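PDB 4ONY: extracellular solute-binding protein family 5 from Brucella melitensis, which probably binds peptides or related solutes in the periplasm and delivers them to an ABC transporter for uptake. Local coordinates for residues Thr306-Arg318 / Ser553-Tyr565. Residues are numbered along the deposited sequence; the frame is centred on the assembly and turned at random.
Sequences TPADMLGFVFNTR and SGDYYVPLYHLPY
Two neighbouring antiparallel strands of a mixed sheet meet here, F313 pairing with V558 and V314 with Y557. V558 N donates to F313 O at 2.7 Å. F313 N returns a more bent bond to V558 O (139° at the hydrogen). F315 N to Y556 O and L560 N to L311 O extend the pairing on either side. Beyond L560 a water takes over, accepting from L311 N and donating to D309 O and Y561 O.

On one face of the sheet, V314 CG2 sits over the centre of the Y557 ring, 3.6 Å from its centroid. M310 CG meets the same ring at Y557 CD2 (3.7 Å). The M310 chain is bent at chi2 and chi3 (55° and 71°), which brings SD back beside P559 CB. In this class of periplasmic binding protein such a sheet forms the core of a lobe. Strand 310-315 lies in its interior, between 557-562 and 484-489.

F313, V558 and L560 pack on the other face. L560 CD1 lies over one face of the F313 ring, towards its rim, and L560 CD2 is 3.8 Å from F313 CE2. V558 CG2 touches F315 CE2 at 3.5 Å. Helix 443-458 backs this layer through I448 and Y452. At the far end, T317 CG2 meets the Y556 ring edge at CD1 (3.8 Å), while T317 OG1 is hydrogen-bonded to A517 O.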
# COMPACT_ATOMS: atom_id res chain seq x y z
N THR A 306 -2.90 -8.16 -5.08
CA THR A 306 -2.03 -7.01 -4.87
C THR A 306 -0.75 -7.51 -4.12
O THR A 306 -0.78 -8.51 -3.38
CB THR A 306 -2.71 -5.91 -4.04
OG1 THR A 306 -3.22 -6.49 -2.84
CG2 THR A 306 -3.82 -5.29 -4.82
N PRO A 307 0.37 -6.88 -4.35
CA PRO A 307 1.62 -7.40 -3.76
C PRO A 307 1.69 -7.28 -2.24
O PRO A 307 0.99 -6.49 -1.63
CB PRO A 307 2.71 -6.53 -4.38
CG PRO A 307 2.02 -5.31 -4.92
CD PRO A 307 0.58 -5.66 -5.16
N ALA A 308 2.52 -8.12 -1.66
CA ALA A 308 2.82 -8.05 -0.24
C ALA A 308 3.95 -7.03 -0.07
O ALA A 308 4.91 -7.01 -0.88
CB ALA A 308 3.25 -9.42 0.24
N ASP A 309 3.85 -6.16 0.93
CA ASP A 309 4.84 -5.13 1.15
C ASP A 309 6.20 -5.80 1.40
O ASP A 309 6.27 -6.82 2.10
CB ASP A 309 4.45 -4.27 2.35
CG ASP A 309 3.31 -3.30 2.04
OD1 ASP A 309 2.88 -3.12 0.86
OD2 ASP A 309 2.87 -2.70 3.01
N MET A 310 7.26 -5.25 0.84
CA MET A 310 8.62 -5.69 1.19
C MET A 310 8.97 -5.39 2.65
O MET A 310 8.67 -4.31 3.18
CB MET A 310 9.63 -5.01 0.28
CG MET A 310 11.09 -5.37 0.52
SD MET A 310 11.60 -7.10 0.50
CE MET A 310 11.42 -7.39 -1.26
N LEU A 311 9.57 -6.38 3.31
CA LEU A 311 10.32 -6.21 4.52
C LEU A 311 11.67 -6.89 4.23
O LEU A 311 11.72 -8.03 3.80
CB LEU A 311 9.64 -6.90 5.72
CG LEU A 311 10.41 -6.91 7.04
CD1 LEU A 311 10.62 -5.50 7.58
CD2 LEU A 311 9.68 -7.72 8.09
N GLY A 312 12.77 -6.20 4.51
CA GLY A 312 14.09 -6.77 4.29
C GLY A 312 15.16 -6.09 5.08
O GLY A 312 14.95 -4.96 5.57
N PHE A 313 16.34 -6.73 5.18
CA PHE A 313 17.52 -6.03 5.65
C PHE A 313 18.02 -5.22 4.49
O PHE A 313 17.99 -5.70 3.35
CB PHE A 313 18.60 -6.97 6.13
CG PHE A 313 18.27 -7.71 7.37
CD1 PHE A 313 18.29 -7.08 8.60
CD2 PHE A 313 18.01 -9.07 7.33
CE1 PHE A 313 18.04 -7.77 9.77
CE2 PHE A 313 17.77 -9.78 8.52
CZ PHE A 313 17.79 -9.12 9.74
N VAL A 314 18.40 -3.98 4.74
CA VAL A 314 18.85 -3.05 3.73
C VAL A 314 20.32 -2.77 3.88
O VAL A 314 20.77 -2.39 4.95
CB VAL A 314 18.09 -1.72 3.79
CG1 VAL A 314 18.52 -0.84 2.63
CG2 VAL A 314 16.58 -1.95 3.62
N PHE A 315 21.09 -3.00 2.83
CA PHE A 315 22.51 -2.66 2.82
C PHE A 315 22.66 -1.19 2.43
O PHE A 315 22.18 -0.79 1.36
CB PHE A 315 23.26 -3.46 1.73
CG PHE A 315 23.29 -4.97 1.94
CD1 PHE A 315 24.22 -5.54 2.81
CD2 PHE A 315 22.45 -5.78 1.21
CE1 PHE A 315 24.29 -6.93 2.99
CE2 PHE A 315 22.49 -7.17 1.38
CZ PHE A 315 23.41 -7.73 2.28
N ASN A 316 23.36 -0.41 3.24
CA ASN A 316 23.78 0.93 2.79
C ASN A 316 24.99 0.86 1.86
O ASN A 316 26.13 0.87 2.31
CB ASN A 316 24.09 1.88 3.95
CG ASN A 316 24.30 3.31 3.50
OD1 ASN A 316 24.24 3.63 2.31
ND2 ASN A 316 24.60 4.20 4.47
N THR A 317 24.72 0.85 0.56
CA THR A 317 25.76 0.67 -0.46
C THR A 317 26.72 1.85 -0.50
O THR A 317 27.78 1.75 -1.08
CB THR A 317 25.23 0.40 -1.90
OG1 THR A 317 24.63 1.57 -2.46
CG2 THR A 317 24.24 -0.76 -1.94
N ARG A 318 26.36 2.97 0.13
CA ARG A 318 27.31 4.09 0.26
C ARG A 318 28.52 3.72 1.12
O ARG A 318 29.56 4.38 1.05
CB ARG A 318 26.62 5.34 0.88
CG ARG A 318 25.38 5.81 0.12
CD ARG A 318 24.61 6.86 0.94
NE ARG A 318 23.30 7.25 0.38
CZ ARG A 318 22.17 6.59 0.54
NH1 ARG A 318 22.15 5.43 1.18
NH2 ARG A 318 21.06 7.05 -0.01
N SER A 553 18.86 -8.28 -8.60
CA SER A 553 20.22 -8.57 -9.07
C SER A 553 21.27 -7.67 -8.43
O SER A 553 22.46 -7.96 -8.50
CB SER A 553 20.31 -8.48 -10.58
OG SER A 553 19.50 -9.46 -11.21
N GLY A 554 20.84 -6.59 -7.79
CA GLY A 554 21.72 -5.73 -7.05
C GLY A 554 21.93 -6.13 -5.58
O GLY A 554 22.77 -5.55 -4.92
N ASP A 555 21.15 -7.07 -5.07
CA ASP A 555 21.16 -7.40 -3.64
C ASP A 555 21.22 -6.13 -2.75
O ASP A 555 22.10 -5.97 -1.88
CB ASP A 555 22.27 -8.40 -3.32
CG ASP A 555 22.00 -9.75 -3.94
OD1 ASP A 555 21.26 -10.56 -3.31
OD2 ASP A 555 22.53 -10.00 -5.04
N TYR A 556 20.25 -5.24 -2.97
CA TYR A 556 20.13 -4.06 -2.15
C TYR A 556 19.41 -4.35 -0.84
O TYR A 556 19.72 -3.72 0.16
CB TYR A 556 19.40 -2.97 -2.93
CG TYR A 556 20.12 -2.57 -4.22
CD1 TYR A 556 21.38 -2.01 -4.16
CD2 TYR A 556 19.56 -2.76 -5.44
CE1 TYR A 556 22.06 -1.64 -5.30
CE2 TYR A 556 20.20 -2.37 -6.59
CZ TYR A 556 21.44 -1.80 -6.53
OH TYR A 556 22.10 -1.46 -7.70
N TYR A 557 18.47 -5.30 -0.88
CA TYR A 557 17.77 -5.82 0.26
C TYR A 557 18.08 -7.30 0.40
O TYR A 557 18.38 -7.98 -0.60
CB TYR A 557 16.26 -5.68 0.08
CG TYR A 557 15.65 -4.30 0.34
CD1 TYR A 557 16.17 -3.18 -0.24
CD2 TYR A 557 14.55 -4.15 1.15
CE1 TYR A 557 15.58 -1.94 -0.04
CE2 TYR A 557 13.99 -2.92 1.36
CZ TYR A 557 14.51 -1.82 0.76
OH TYR A 557 13.98 -0.60 0.97
N VAL A 558 18.06 -7.81 1.63
CA VAL A 558 17.94 -9.24 1.90
C VAL A 558 16.45 -9.40 2.20
O VAL A 558 15.98 -9.00 3.25
CB VAL A 558 18.72 -9.69 3.13
CG1 VAL A 558 18.60 -11.19 3.32
CG2 VAL A 558 20.19 -9.26 3.02
N PRO A 559 15.69 -9.93 1.25
CA PRO A 559 14.24 -9.97 1.42
C PRO A 559 13.87 -10.96 2.54
O PRO A 559 14.43 -12.06 2.62
CB PRO A 559 13.76 -10.40 0.04
CG PRO A 559 14.86 -11.27 -0.50
CD PRO A 559 16.14 -10.65 0.04
N LEU A 560 12.91 -10.58 3.39
CA LEU A 560 12.56 -11.40 4.54
C LEU A 560 11.28 -12.17 4.26
O LEU A 560 11.35 -13.18 3.56
CB LEU A 560 12.49 -10.52 5.80
CG LEU A 560 13.85 -10.00 6.27
CD1 LEU A 560 13.78 -9.02 7.44
CD2 LEU A 560 14.76 -11.17 6.61
N TYR A 561 10.13 -11.70 4.74
CA TYR A 561 8.94 -12.51 4.76
C TYR A 561 7.68 -11.69 4.92
O TYR A 561 7.71 -10.50 5.28
CB TYR A 561 9.04 -13.56 5.89
CG TYR A 561 9.54 -12.95 7.18
CD1 TYR A 561 8.72 -12.13 7.94
CD2 TYR A 561 10.82 -13.15 7.59
CE1 TYR A 561 9.19 -11.53 9.10
CE2 TYR A 561 11.27 -12.59 8.74
CZ TYR A 561 10.46 -11.78 9.49
OH TYR A 561 10.97 -11.24 10.63
N HIS A 562 6.57 -12.33 4.63
CA HIS A 562 5.25 -11.71 4.61
C HIS A 562 4.24 -12.79 4.93
O HIS A 562 4.55 -14.01 4.86
CB HIS A 562 4.97 -11.14 3.20
CG HIS A 562 4.84 -12.19 2.15
ND1 HIS A 562 5.94 -12.81 1.57
CD2 HIS A 562 3.76 -12.79 1.61
CE1 HIS A 562 5.53 -13.76 0.74
NE2 HIS A 562 4.21 -13.76 0.74
N LEU A 563 3.02 -12.37 5.23
CA LEU A 563 1.95 -13.31 5.52
C LEU A 563 1.26 -13.68 4.22
O LEU A 563 0.82 -12.82 3.54
CB LEU A 563 0.94 -12.66 6.49
CG LEU A 563 1.45 -12.53 7.92
CD1 LEU A 563 0.41 -11.84 8.76
CD2 LEU A 563 1.80 -13.90 8.51
N PRO A 564 1.15 -14.96 3.87
CA PRO A 564 0.53 -15.26 2.61
C PRO A 564 -1.01 -15.15 2.54
O PRO A 564 -1.58 -15.11 1.43
CB PRO A 564 0.95 -16.71 2.38
CG PRO A 564 1.11 -17.28 3.75
CD PRO A 564 1.65 -16.15 4.56
N TYR A 565 -1.68 -15.08 3.69
CA TYR A 565 -3.11 -14.84 3.72
C TYR A 565 -3.43 -13.62 4.58
O TYR A 565 -2.75 -13.37 5.57
CB TYR A 565 -3.82 -16.06 4.30
CG TYR A 565 -3.64 -17.33 3.49
CD1 TYR A 565 -4.50 -17.64 2.46
CD2 TYR A 565 -2.62 -18.21 3.77
CE1 TYR A 565 -4.36 -18.79 1.71
CE2 TYR A 565 -2.44 -19.38 3.01
CZ TYR A 565 -3.32 -19.66 1.96
OH TYR A 565 -3.26 -20.81 1.14
O HOH W 1 7.89 -8.87 2.68